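Nascent polypeptide-associated complex protein (Methanothermobacter marburgensis, PDB 1TR8) probably contacts nascent polypeptide chains as they emerge from the ribosome, working as a homodimer that binds ribosomal RNA. Local coordinates at residues A[26-31]-A[54-59]; A[18-23]-A[32-37]; A[62-67]-A[85-90]; A[73-78]-A[96-101]. All blocks are in the same frame, centred on the assembly; numbering follows the deposited sequence.

Contact 1: residues A[26-31]-A[54-59]; sequences RKEIII and RERSLE
The guanidinium of R56 has a carboxylate at its edge and a methyl over one face. CG of R56 stands anti to the backbone N (chi1 -171°) and the chain bends at chi3, bringing NH2 to 2.7 Å from E28 OE1; the oxygen sits in the guanidinium plane, while the bond from NE to the same oxygen is weak. The carboxylate and guanidinium planes are 57° apart. I30, crossing at about a right angle, sets CD1 over its centre, 3.5 Å from R56 CZ. An alanine in place of R56 would probably leave E28 without its in-chain counter-charge and I30 CD1 without the flat surface it covers. On the other face of the sheet, K27, its chain extended beyond CG, crosses E55 obliquely and its NZ forms a salt bridge of 2.9 Å with E55 OE2. Between the two faces the backbones run antiparallel (160°), with E28 and R56 a hydrogen-bonded pair: E28 N lies 2.8 Å from R56 O. Strand 27-32 is the middle of this NAC-domain antiparallel sheet, between 19-23 and 53-61. R56 of the second subunit forms a salt bridge with E28 OE2, and strand 53-61 continues the sheet into that subunit.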
loop_
_atom_site.group_PDB
_atom_site.type_symbol
_atom_site.label_atom_id
_atom_site.label_comp_id
_atom_site.label_asym_id
_atom_site.label_seq_id
_atom_site.Cartn_x
_atom_site.Cartn_y
_atom_site.Cartn_z
ATOM N N ARG A 26 -9.775 -4.389 -7.641
ATOM C CA ARG A 26 -11.120 -3.871 -7.435
ATOM C C ARG A 26 -11.529 -3.717 -5.961
ATOM O O ARG A 26 -12.620 -3.207 -5.642
ATOM C CB ARG A 26 -12.112 -4.820 -8.111
ATOM C CG ARG A 26 -11.871 -5.084 -9.600
ATOM C CD ARG A 26 -12.999 -5.864 -10.271
ATOM N NE ARG A 26 -14.271 -5.214 -9.987
ATOM C CZ ARG A 26 -14.789 -4.229 -10.710
ATOM N NH1 ARG A 26 -14.205 -3.835 -11.833
ATOM N NH2 ARG A 26 -15.921 -3.665 -10.330
ATOM N N LYS A 27 -10.680 -4.208 -5.066
ATOM C CA LYS A 27 -11.056 -4.274 -3.676
ATOM C C LYS A 27 -9.890 -4.701 -2.824
ATOM O O LYS A 27 -8.869 -5.160 -3.322
ATOM C CB LYS A 27 -12.214 -5.259 -3.464
ATOM C CG LYS A 27 -11.821 -6.729 -3.504
ATOM C CD LYS A 27 -12.999 -7.639 -3.173
ATOM C CE LYS A 27 -12.571 -9.114 -3.011
ATOM N NZ LYS A 27 -13.740 -10.069 -3.056
ATOM N N GLU A 28 -10.085 -4.526 -1.522
ATOM C CA GLU A 28 -9.180 -4.991 -0.515
ATOM C C GLU A 28 -9.965 -5.735 0.573
ATOM O O GLU A 28 -11.123 -5.434 0.856
ATOM C CB GLU A 28 -8.418 -3.794 0.046
ATOM C CG GLU A 28 -7.824 -2.940 -1.083
ATOM C CD GLU A 28 -6.989 -1.767 -0.608
ATOM O OE1 GLU A 28 -7.254 -1.278 0.513
ATOM O OE2 GLU A 28 -6.103 -1.311 -1.382
ATOM N N ILE A 29 -9.324 -6.739 1.153
ATOM C CA ILE A 29 -9.909 -7.536 2.200
ATOM C C ILE A 29 -9.111 -7.187 3.443
ATOM O O ILE A 29 -7.899 -7.250 3.421
ATOM C CB ILE A 29 -9.805 -9.053 1.884
ATOM C CG1 ILE A 29 -10.523 -9.369 0.572
ATOM C CG2 ILE A 29 -10.407 -9.874 3.033
ATOM C CD1 ILE A 29 -10.349 -10.787 0.092
ATOM N N ILE A 30 -9.799 -6.792 4.507
ATOM C CA ILE A 30 -9.140 -6.362 5.723
ATOM C C ILE A 30 -9.533 -7.304 6.859
ATOM O O ILE A 30 -10.729 -7.540 7.090
ATOM C CB ILE A 30 -9.572 -4.899 6.070
ATOM C CG1 ILE A 30 -9.156 -3.932 4.959
ATOM C CG2 ILE A 30 -8.986 -4.432 7.393
ATOM C CD1 ILE A 30 -10.317 -3.510 4.130
ATOM N N ILE A 31 -8.522 -7.856 7.531
ATOM C CA ILE A 31 -8.728 -8.665 8.727
ATOM C C ILE A 31 -8.125 -7.989 9.946
ATOM O O ILE A 31 -6.902 -7.847 10.048
ATOM C CB ILE A 31 -8.099 -10.055 8.549
ATOM C CG1 ILE A 31 -8.538 -10.643 7.210
ATOM C CG2 ILE A 31 -8.539 -10.960 9.693
ATOM C CD1 ILE A 31 -7.975 -12.007 6.927
ATOM N N ARG A 54 -13.378 -8.323 6.372
ATOM C CA ARG A 54 -14.244 -7.295 5.803
ATOM C C ARG A 54 -13.699 -6.808 4.453
ATOM O O ARG A 54 -12.497 -6.914 4.170
ATOM C CB ARG A 54 -14.348 -6.101 6.752
ATOM C CG ARG A 54 -15.095 -6.376 8.027
ATOM C CD ARG A 54 -15.278 -5.105 8.876
ATOM N NE ARG A 54 -16.196 -5.316 9.982
ATOM C CZ ARG A 54 -15.831 -5.832 11.144
ATOM N NH1 ARG A 54 -14.563 -6.170 11.355
ATOM N NH2 ARG A 54 -16.721 -5.995 12.110
ATOM N N GLU A 55 -14.611 -6.313 3.621
ATOM C CA GLU A 55 -14.300 -5.875 2.270
ATOM C C GLU A 55 -14.439 -4.382 2.120
ATOM O O GLU A 55 -15.379 -3.790 2.631
ATOM C CB GLU A 55 -15.239 -6.492 1.258
ATOM C CG GLU A 55 -15.088 -7.984 1.174
ATOM C CD GLU A 55 -15.826 -8.543 -0.010
ATOM O OE1 GLU A 55 -16.915 -8.003 -0.327
ATOM O OE2 GLU A 55 -15.254 -9.464 -0.630
ATOM N N ARG A 56 -13.554 -3.841 1.292
ATOM C CA ARG A 56 -13.461 -2.413 0.977
ATOM C C ARG A 56 -13.255 -2.299 -0.520
ATOM O O ARG A 56 -12.253 -2.781 -1.024
ATOM C CB ARG A 56 -12.214 -1.888 1.667
ATOM C CG ARG A 56 -12.058 -0.426 1.643
ATOM C CD ARG A 56 -11.123 0.023 2.745
ATOM N NE ARG A 56 -9.771 -0.437 2.518
ATOM C CZ ARG A 56 -8.815 -0.377 3.424
ATOM N NH1 ARG A 56 -9.098 0.051 4.648
ATOM N NH2 ARG A 56 -7.591 -0.779 3.116
ATOM N N SER A 57 -14.197 -1.718 -1.243
ATOM C CA SER A 57 -14.103 -1.685 -2.700
ATOM C C SER A 57 -13.291 -0.476 -3.194
ATOM O O SER A 57 -13.089 0.485 -2.450
ATOM C CB SER A 57 -15.492 -1.708 -3.326
ATOM O OG SER A 57 -16.096 -0.439 -3.220
ATOM N N LEU A 58 -12.684 -0.623 -4.367
ATOM C CA LEU A 58 -11.878 0.438 -4.974
ATOM C C LEU A 58 -12.449 0.831 -6.333
ATOM O O LEU A 58 -12.762 -0.022 -7.142
ATOM C CB LEU A 58 -10.425 -0.014 -5.148
ATOM C CG LEU A 58 -9.462 0.482 -4.063
ATOM C CD1 LEU A 58 -9.677 -0.231 -2.769
ATOM C CD2 LEU A 58 -8.015 0.354 -4.512
ATOM N N GLU A 59 -12.580 2.122 -6.592
ATOM C CA GLU A 59 -13.289 2.595 -7.787
ATOM C C GLU A 59 -12.372 3.432 -8.666
ATOM O O GLU A 59 -11.474 4.080 -8.156
ATOM C CB GLU A 59 -14.509 3.421 -7.354
ATOM C CG GLU A 59 -15.800 2.624 -7.392
ATOM C CD GLU A 59 -16.547 2.629 -6.069
ATOM O OE1 GLU A 59 -16.918 3.742 -5.614
ATOM O OE2 GLU A 59 -16.754 1.518 -5.504
#

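Contact 2: residues A[18-23]-A[32-37]; sequences EEVVIK and KNPKVN
V20 lays its CG2 methyl against the ring of P34, 3.7 Å from P34 CG, the two side chains crossing obliquely. The torsions account for this choice of branch: CG1 is anti to the backbone N (chi1 169°), which leaves CG2 anti to the carbonyl carbon and directed at the proline. The same methyl approaches V36 CG2 more loosely, at 4.4 Å, so one branch of V20 meets two apolar side chains of 32-37. V49 of strand 44-51 touches both V20 and P34, adding a further apolar neighbour. P34 also brings its CD to 4.2 Å from E19 N, resting the proline ring near the backbone of E19. Here the chain passes from one antiparallel sheet to the other of the NAC domain: strand 27-32 pairs with 19-23, whereas strand 35-41 lies between 12-14 and 44-51. The touching parts of the segments run 80° apart, and their pairing is correspondingly short. E19 and K32 form an antiparallel non-hydrogen-bonded pair with CA atoms 4.6 Å apart, after which N33 N donates to E18 O over 3.0 Å. That bond is nearly straight at the hydrogen (167°), although the donor stands well above the carbonyl plane. N33 has positive phi and psi, a left-handed conformation between K32 and P34. On the 19-23 side, the sheet runs on into the third subunit, where V20 packs on V20 of that subunit and K23 forms an intersubunit salt bridge with E19 of the same neighbour.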
loop_
_atom_site.group_PDB
_atom_site.type_symbol
_atom_site.label_atom_id
_atom_site.label_comp_id
_atom_site.label_asym_id
_atom_site.label_seq_id
_atom_site.Cartn_x
_atom_site.Cartn_y
_atom_site.Cartn_z
ATOM N N GLU A 18 -1.769 -6.197 14.032
ATOM C CA GLU A 18 -2.929 -5.338 14.190
ATOM C C GLU A 18 -3.908 -5.473 13.047
ATOM O O GLU A 18 -5.105 -5.347 13.257
ATOM C CB GLU A 18 -2.517 -3.874 14.375
ATOM C CG GLU A 18 -1.742 -3.670 15.663
ATOM C CD GLU A 18 -1.358 -2.228 15.914
ATOM O OE1 GLU A 18 -1.520 -1.382 15.005
ATOM O OE2 GLU A 18 -0.914 -1.944 17.045
ATOM N N GLU A 19 -3.417 -5.798 11.860
ATOM C CA GLU A 19 -4.258 -5.852 10.685
ATOM C C GLU A 19 -3.502 -6.532 9.567
ATOM O O GLU A 19 -2.265 -6.408 9.457
ATOM C CB GLU A 19 -4.605 -4.412 10.318
ATOM C CG GLU A 19 -5.574 -4.162 9.178
ATOM C CD GLU A 19 -5.839 -2.656 9.025
ATOM O OE1 GLU A 19 -5.892 -1.950 10.051
ATOM O OE2 GLU A 19 -6.016 -2.165 7.902
ATOM N N VAL A 20 -4.249 -7.241 8.733
ATOM C CA VAL A 20 -3.747 -7.756 7.467
ATOM C C VAL A 20 -4.684 -7.207 6.418
ATOM O O VAL A 20 -5.905 -7.185 6.618
ATOM C CB VAL A 20 -3.789 -9.283 7.435
ATOM C CG1 VAL A 20 -3.534 -9.814 6.020
ATOM C CG2 VAL A 20 -2.778 -9.820 8.435
ATOM N N VAL A 21 -4.089 -6.674 5.356
ATOM C CA VAL A 21 -4.835 -6.184 4.214
ATOM C C VAL A 21 -4.387 -6.958 2.982
ATOM O O VAL A 21 -3.191 -6.971 2.662
ATOM C CB VAL A 21 -4.581 -4.691 3.949
ATOM C CG1 VAL A 21 -5.379 -4.253 2.730
ATOM C CG2 VAL A 21 -4.919 -3.842 5.189
ATOM N N ILE A 22 -5.366 -7.493 2.257
ATOM C CA ILE A 22 -5.139 -8.166 0.990
ATOM C C ILE A 22 -5.689 -7.306 -0.142
ATOM O O ILE A 22 -6.894 -7.098 -0.232
ATOM C CB ILE A 22 -5.802 -9.536 0.992
ATOM C CG1 ILE A 22 -5.390 -10.305 2.247
ATOM C CG2 ILE A 22 -5.385 -10.271 -0.231
ATOM C CD1 ILE A 22 -6.140 -11.576 2.424
ATOM N N LYS A 23 -4.797 -6.912 -1.052
ATOM C CA LYS A 23 -5.080 -5.901 -2.050
ATOM C C LYS A 23 -5.204 -6.521 -3.419
ATOM O O LYS A 23 -4.307 -7.235 -3.860
ATOM C CB LYS A 23 -3.937 -4.891 -2.089
ATOM C CG LYS A 23 -3.750 -4.132 -0.784
ATOM C CD LYS A 23 -2.490 -3.296 -0.839
ATOM C CE LYS A 23 -2.485 -2.212 0.219
ATOM N NZ LYS A 23 -1.499 -1.131 -0.181
ATOM N N LYS A 32 -8.967 -7.665 10.914
ATOM C CA LYS A 32 -8.518 -6.994 12.133
ATOM C C LYS A 32 -8.086 -7.969 13.230
ATOM O O LYS A 32 -8.694 -9.005 13.435
ATOM C CB LYS A 32 -9.599 -6.050 12.661
ATOM C CG LYS A 32 -9.657 -4.739 11.879
ATOM C CD LYS A 32 -11.080 -4.314 11.524
ATOM C CE LYS A 32 -11.132 -3.676 10.126
ATOM N NZ LYS A 32 -12.495 -3.170 9.719
ATOM N N ASN A 33 -6.966 -7.662 13.870
ATOM C CA ASN A 33 -6.438 -8.481 14.943
ATOM C C ASN A 33 -6.532 -9.967 14.610
ATOM O O ASN A 33 -7.114 -10.763 15.349
ATOM C CB ASN A 33 -7.162 -8.149 16.251
ATOM C CG ASN A 33 -6.858 -6.734 16.733
ATOM O OD1 ASN A 33 -7.767 -5.915 16.928
ATOM N ND2 ASN A 33 -5.571 -6.435 16.907
ATOM N N PRO A 34 -5.944 -10.341 13.486
ATOM C CA PRO A 34 -5.897 -11.730 13.095
ATOM C C PRO A 34 -4.908 -12.534 13.908
ATOM O O PRO A 34 -4.022 -11.973 14.562
ATOM C CB PRO A 34 -5.413 -11.638 11.650
ATOM C CG PRO A 34 -4.623 -10.412 11.608
ATOM C CD PRO A 34 -5.297 -9.463 12.500
ATOM N N LYS A 35 -5.071 -13.849 13.862
ATOM C CA LYS A 35 -4.034 -14.771 14.283
ATOM C C LYS A 35 -3.184 -15.134 13.057
ATOM O O LYS A 35 -3.710 -15.418 11.980
ATOM C CB LYS A 35 -4.666 -16.016 14.901
ATOM C CG LYS A 35 -3.641 -17.095 15.186
ATOM C CD LYS A 35 -3.903 -17.835 16.494
ATOM C CE LYS A 35 -2.615 -18.538 16.907
ATOM N NZ LYS A 35 -1.464 -18.043 16.058
ATOM N N VAL A 36 -1.867 -15.078 13.208
ATOM C CA VAL A 36 -0.969 -15.270 12.081
ATOM C C VAL A 36 0.174 -16.230 12.411
ATOM O O VAL A 36 0.845 -16.095 13.430
ATOM C CB VAL A 36 -0.360 -13.938 11.590
ATOM C CG1 VAL A 36 0.552 -14.181 10.400
ATOM C CG2 VAL A 36 -1.438 -12.918 11.246
ATOM N N ASN A 37 0.348 -17.218 11.538
ATOM C CA ASN A 37 1.456 -18.157 11.567
ATOM C C ASN A 37 2.336 -17.970 10.335
ATOM O O ASN A 37 1.859 -17.575 9.273
ATOM C CB ASN A 37 0.919 -19.586 11.571
ATOM C CG ASN A 37 0.344 -19.973 12.913
ATOM O OD1 ASN A 37 0.512 -19.252 13.894
ATOM N ND2 ASN A 37 -0.353 -21.104 12.965
#

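Contact 3: residues A[62-67]-A[85-90]; sequences MEIPED and RALQET
The backbone of 62-65 is extended and passes alongside the end of helix 80-89, with nearest CA pairs M62-Q88 at 7.1 Å and I64-L87 at 7.3 Å, before P65 takes the N-cap position of helix 66-76. I64 provides the main apolar contact. Its CG2, anti to the backbone N, reaches L87 CD1 at 3.6 Å as the two side chains cross obliquely. The other branch leads CD1 to 4.0 Å from Q88 CG, meeting the aliphatic part of the glutamine chain at about a right angle. I64 therefore straddles two successive helical residues with separate methyls. M62, a selenomethionine, works through its heavy atom: CG occupies the crowded position between the backbone N and the carbonyl carbon (chi1 52°), and SE comes to 3.8 Å from Q88 CA, resting against the helix backbone. L87 also packs on I69 and V72 of helix 66-76 and on A97 of helix 94-100, which joins this contact to the interior of the three-helix UBA domain. E40 of the fourth subunit packs on M62 and its OE1 accepts a hydrogen bond from E63 N. No hydrogen bond or salt bridge links 62-67 to 85-90; segment 62-67 is held against this helix by van der Waals contacts of methyl and methylene groups and of selenium against the helix backbone, whose fit depends on shape more than on bond direction.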
loop_
_atom_site.group_PDB
_atom_site.type_symbol
_atom_site.label_atom_id
_atom_site.label_comp_id
_atom_site.label_asym_id
_atom_site.label_seq_id
_atom_site.Cartn_x
_atom_site.Cartn_y
_atom_site.Cartn_z
HETATM N N MSE A 62 -11.663 9.351 -11.718
HETATM C CA MSE A 62 -11.539 10.060 -12.991
HETATM C C MSE A 62 -12.626 11.099 -13.231
HETATM O O MSE A 62 -13.671 11.104 -12.561
HETATM C CB MSE A 62 -11.593 9.058 -14.132
HETATM C CG MSE A 62 -12.810 8.141 -14.038
HETATM SE SE MSE A 62 -12.921 6.934 -15.553
HETATM C CE MSE A 62 -11.122 6.148 -15.460
ATOM N N GLU A 63 -12.365 11.962 -14.207
ATOM C CA GLU A 63 -13.316 12.969 -14.645
ATOM C C GLU A 63 -14.156 12.404 -15.783
ATOM O O GLU A 63 -13.629 11.952 -16.800
ATOM C CB GLU A 63 -12.601 14.215 -15.183
ATOM C CG GLU A 63 -11.908 15.127 -14.188
ATOM C CD GLU A 63 -11.206 16.277 -14.914
ATOM O OE1 GLU A 63 -11.528 16.518 -16.111
ATOM O OE2 GLU A 63 -10.313 16.915 -14.311
ATOM N N ILE A 64 -15.466 12.409 -15.596
ATOM C CA ILE A 64 -16.388 11.923 -16.611
ATOM C C ILE A 64 -17.159 13.108 -17.190
ATOM O O ILE A 64 -17.906 13.799 -16.473
ATOM C CB ILE A 64 -17.367 10.945 -15.979
ATOM C CG1 ILE A 64 -16.607 9.858 -15.222
ATOM C CG2 ILE A 64 -18.251 10.346 -17.056
ATOM C CD1 ILE A 64 -17.160 9.613 -13.849
ATOM N N PRO A 65 -17.002 13.333 -18.490
ATOM C CA PRO A 65 -17.716 14.424 -19.148
ATOM C C PRO A 65 -19.237 14.298 -19.033
ATOM O O PRO A 65 -19.791 13.247 -19.315
ATOM C CB PRO A 65 -17.267 14.318 -20.616
ATOM C CG PRO A 65 -15.992 13.475 -20.604
ATOM C CD PRO A 65 -16.101 12.603 -19.403
ATOM N N GLU A 66 -19.891 15.369 -18.602
ATOM C CA GLU A 66 -21.345 15.430 -18.489
ATOM C C GLU A 66 -22.045 14.900 -19.728
ATOM O O GLU A 66 -22.973 14.088 -19.642
ATOM C CB GLU A 66 -21.784 16.881 -18.249
ATOM C CG GLU A 66 -23.184 17.041 -17.676
ATOM C CD GLU A 66 -23.216 16.857 -16.175
ATOM O OE1 GLU A 66 -23.124 15.711 -15.717
ATOM O OE2 GLU A 66 -23.337 17.856 -15.437
ATOM N N ASP A 67 -21.604 15.395 -20.878
ATOM C CA ASP A 67 -22.206 15.026 -22.150
ATOM C C ASP A 67 -22.087 13.528 -22.415
ATOM O O ASP A 67 -22.992 12.930 -22.978
ATOM C CB ASP A 67 -21.611 15.860 -23.287
ATOM C CG ASP A 67 -21.954 17.328 -23.164
ATOM O OD1 ASP A 67 -22.779 17.677 -22.286
ATOM O OD2 ASP A 67 -21.446 18.213 -23.889
ATOM N N ARG A 85 -21.064 4.955 -13.243
ATOM C CA ARG A 85 -20.290 3.755 -12.907
ATOM C C ARG A 85 -19.848 2.944 -14.138
ATOM O O ARG A 85 -18.704 2.542 -14.259
ATOM C CB ARG A 85 -21.088 2.866 -11.956
ATOM C CG ARG A 85 -20.354 1.574 -11.588
ATOM C CD ARG A 85 -21.057 0.728 -10.511
ATOM N NE ARG A 85 -22.504 0.677 -10.722
ATOM C CZ ARG A 85 -23.415 1.036 -9.824
ATOM N NH1 ARG A 85 -23.057 1.467 -8.626
ATOM N NH2 ARG A 85 -24.702 0.949 -10.128
ATOM N N ALA A 86 -20.734 2.760 -15.099
ATOM C CA ALA A 86 -20.351 2.134 -16.361
ATOM C C ALA A 86 -19.136 2.786 -17.021
ATOM O O ALA A 86 -18.235 2.100 -17.508
ATOM C CB ALA A 86 -21.516 2.152 -17.327
ATOM N N LEU A 87 -19.151 4.110 -17.098
ATOM C CA LEU A 87 -18.084 4.874 -17.766
ATOM C C LEU A 87 -16.782 4.815 -16.971
ATOM O O LEU A 87 -15.700 4.795 -17.540
ATOM C CB LEU A 87 -18.526 6.327 -17.947
ATOM C CG LEU A 87 -19.324 6.662 -19.205
ATOM C CD1 LEU A 87 -20.123 7.958 -19.015
ATOM C CD2 LEU A 87 -18.414 6.789 -20.413
ATOM N N GLN A 88 -16.899 4.842 -15.644
ATOM C CA GLN A 88 -15.775 4.583 -14.748
ATOM C C GLN A 88 -15.193 3.207 -15.086
ATOM O O GLN A 88 -13.998 3.086 -15.292
ATOM C CB GLN A 88 -16.208 4.575 -13.266
ATOM C CG GLN A 88 -16.498 5.917 -12.561
ATOM C CD GLN A 88 -16.886 5.738 -11.057
ATOM O OE1 GLN A 88 -16.041 5.876 -10.152
ATOM N NE2 GLN A 88 -18.151 5.411 -10.802
ATOM N N GLU A 89 -16.055 2.185 -15.137
ATOM C CA GLU A 89 -15.646 0.797 -15.433
ATOM C C GLU A 89 -14.889 0.648 -16.754
ATOM O O GLU A 89 -13.961 -0.138 -16.839
ATOM C CB GLU A 89 -16.836 -0.182 -15.476
ATOM C CG GLU A 89 -17.373 -0.648 -14.130
ATOM C CD GLU A 89 -16.484 -1.649 -13.411
ATOM O OE1 GLU A 89 -15.813 -2.482 -14.073
ATOM O OE2 GLU A 89 -16.487 -1.615 -12.158
ATOM N N THR A 90 -15.297 1.357 -17.797
ATOM C CA THR A 90 -14.622 1.244 -19.102
ATOM C C THR A 90 -13.548 2.311 -19.380
ATOM O O THR A 90 -13.161 2.522 -20.528
ATOM C CB THR A 90 -15.662 1.325 -20.214
ATOM O OG1 THR A 90 -16.226 2.647 -20.275
ATOM C CG2 THR A 90 -16.833 0.416 -19.911
#

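Contact 4: residues A[73-78]-A[96-101]; sequences MNQTGA and EAIMRL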
loop_
_atom_site.group_PDB
_atom_site.type_symbol
_atom_site.label_atom_id
_atom_site.label_comp_id
_atom_site.label_asym_id
_atom_site.label_seq_id
_atom_site.Cartn_x
_atom_site.Cartn_y
_atom_site.Cartn_z
HETATM N N MSE A 73 -26.959 7.661 -20.637
HETATM C CA MSE A 73 -28.263 7.590 -19.994
HETATM C C MSE A 73 -29.385 7.552 -21.036
HETATM O O MSE A 73 -30.328 6.772 -20.919
HETATM C CB MSE A 73 -28.463 8.814 -19.100
HETATM C CG MSE A 73 -27.553 8.869 -17.901
HETATM SE SE MSE A 73 -27.870 10.489 -16.847
HETATM C CE MSE A 73 -27.285 11.761 -17.969
ATOM N N ASN A 74 -29.308 8.448 -22.016
ATOM C CA ASN A 74 -30.389 8.629 -22.974
ATOM C C ASN A 74 -30.451 7.489 -23.987
ATOM O O ASN A 74 -31.496 7.207 -24.554
ATOM C CB ASN A 74 -30.281 10.001 -23.663
ATOM C CG ASN A 74 -30.717 11.162 -22.743
ATOM O OD1 ASN A 74 -30.999 10.971 -21.557
ATOM N ND2 ASN A 74 -30.787 12.359 -23.300
ATOM N N GLN A 75 -29.315 6.839 -24.194
ATOM C CA GLN A 75 -29.186 5.753 -25.155
ATOM C C GLN A 75 -29.512 4.412 -24.522
ATOM O O GLN A 75 -29.895 3.481 -25.215
ATOM C CB GLN A 75 -27.758 5.669 -25.709
ATOM C CG GLN A 75 -27.517 6.462 -26.994
ATOM C CD GLN A 75 -28.673 6.368 -27.979
ATOM O OE1 GLN A 75 -29.001 5.283 -28.484
ATOM N NE2 GLN A 75 -29.293 7.504 -28.250
ATOM N N THR A 76 -29.324 4.291 -23.220
ATOM C CA THR A 76 -29.600 3.020 -22.552
ATOM C C THR A 76 -30.742 3.095 -21.546
ATOM O O THR A 76 -31.168 2.069 -21.031
ATOM C CB THR A 76 -28.319 2.466 -21.880
ATOM O OG1 THR A 76 -28.001 3.210 -20.697
ATOM C CG2 THR A 76 -27.122 2.636 -22.791
ATOM N N GLY A 77 -31.223 4.302 -21.253
ATOM C CA GLY A 77 -32.191 4.500 -20.177
ATOM C C GLY A 77 -31.633 4.267 -18.775
ATOM O O GLY A 77 -32.390 4.003 -17.832
ATOM N N ALA A 78 -30.316 4.381 -18.607
ATOM C CA ALA A 78 -29.725 4.089 -17.309
ATOM C C ALA A 78 -29.791 5.323 -16.417
ATOM O O ALA A 78 -29.915 6.451 -16.896
ATOM C CB ALA A 78 -28.300 3.631 -17.475
ATOM N N GLU A 96 -18.266 1.043 -25.206
ATOM C CA GLU A 96 -18.315 -0.075 -24.281
ATOM C C GLU A 96 -19.273 0.194 -23.114
ATOM O O GLU A 96 -19.929 -0.717 -22.625
ATOM C CB GLU A 96 -16.926 -0.364 -23.742
ATOM C CG GLU A 96 -15.960 -0.841 -24.804
ATOM C CD GLU A 96 -14.517 -0.745 -24.365
ATOM O OE1 GLU A 96 -14.260 -0.415 -23.175
ATOM O OE2 GLU A 96 -13.643 -1.036 -25.214
ATOM N N ALA A 97 -19.315 1.439 -22.647
ATOM C CA ALA A 97 -20.216 1.830 -21.577
ATOM C C ALA A 97 -21.645 1.545 -22.004
ATOM O O ALA A 97 -22.402 0.938 -21.257
ATOM C CB ALA A 97 -20.034 3.317 -21.254
ATOM N N ILE A 98 -21.965 1.907 -23.250
ATOM C CA ILE A 98 -23.289 1.664 -23.841
ATOM C C ILE A 98 -23.610 0.172 -23.946
ATOM O O ILE A 98 -24.696 -0.267 -23.534
ATOM C CB ILE A 98 -23.397 2.388 -25.215
ATOM C CG1 ILE A 98 -23.622 3.888 -24.986
ATOM C CG2 ILE A 98 -24.524 1.835 -26.085
ATOM C CD1 ILE A 98 -23.471 4.733 -26.236
HETATM N N MSE A 99 -22.648 -0.595 -24.459
HETATM C CA MSE A 99 -22.819 -2.021 -24.641
HETATM C C MSE A 99 -23.032 -2.732 -23.312
HETATM O O MSE A 99 -23.840 -3.648 -23.238
HETATM C CB MSE A 99 -21.649 -2.629 -25.423
HETATM C CG MSE A 99 -21.704 -2.220 -26.890
HETATM SE SE MSE A 99 -20.271 -2.908 -27.996
HETATM C CE MSE A 99 -20.966 -4.590 -28.479
ATOM N N ARG A 100 -22.380 -2.274 -22.248
ATOM C CA ARG A 100 -22.523 -2.984 -20.988
ATOM C C ARG A 100 -23.850 -2.686 -20.271
ATOM O O ARG A 100 -24.248 -3.428 -19.399
ATOM C CB ARG A 100 -21.289 -2.817 -20.078
ATOM C CG ARG A 100 -21.181 -1.551 -19.290
ATOM C CD ARG A 100 -19.873 -1.438 -18.486
ATOM N NE ARG A 100 -19.918 -2.143 -17.205
ATOM C CZ ARG A 100 -19.086 -3.118 -16.843
ATOM N NH1 ARG A 100 -18.130 -3.532 -17.663
ATOM N NH2 ARG A 100 -19.215 -3.694 -15.656
ATOM N N LEU A 101 -24.575 -1.660 -20.703
ATOM C CA LEU A 101 -25.829 -1.268 -20.077
ATOM C C LEU A 101 -27.033 -1.502 -20.991
ATOM O O LEU A 101 -26.902 -2.106 -22.067
ATOM C CB LEU A 101 -25.751 0.210 -19.705
ATOM C CG LEU A 101 -24.903 0.590 -18.486
ATOM C CD1 LEU A 101 -24.803 2.106 -18.380
ATOM C CD2 LEU A 101 -25.481 -0.001 -17.208
#
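T76 has OG1 in the crowded position between its backbone N and carbonyl carbon (chi1 74°), which puts CG2 anti to the carbonyl carbon and aims it at the last helix. That methyl lies 3.9 Å from I98 O, while OG1 comes 3.9 Å from L101 CB in a van der Waals approach. The hydroxyl's polar partner is V72 O, one turn back in its own helix. L101 carries CG anti to its carbonyl carbon (chi1 -75°) with chi2 extended, crossing T76 obliquely, and its CD1 lies 3.9 Å from A78 CB. The contact thus joins the C-terminal end of helix 66-76 to that of helix 94-100, the first and third helices of the UBA domain. L101 also packs on A86 of helix 80-89 and V72 of helix 66-76, so it touches both other helices. A glycine in place of T76 would probably loosen this junction, since the methyl against I98 and the hydroxyl bonded to V72 would both be absent. G77, with phi 68°, ends the helix; A78 follows with its CB toward L101. At the periphery Q75 CB is a looser neighbour of I98 CD1, 4.4 Å away.

Overall arrangement
From the N terminus, contact 2 opens first, at 18-23; contact 1 opens at 26-31 before contact 2 closes at 32-37, so the two cross, and contact 1 closes at 54-59. They share a sheet: strand 19-23 of contact 2 is bonded to strand 27-32 of contact 1, and contact 2 adds the passage to the second sheet. The chain then enters the UBA domain, where contacts 3 and 4 also cross, opening at 62-67 and 73-78 and closing at 85-90 and 96-101. They tie segment 62-67 and three helices together. A salt bridge between R26 and E89 joins contacts 1 and 3 across the two domains; contacts 2 and 4 lie about 40 Å apart, centre to centre.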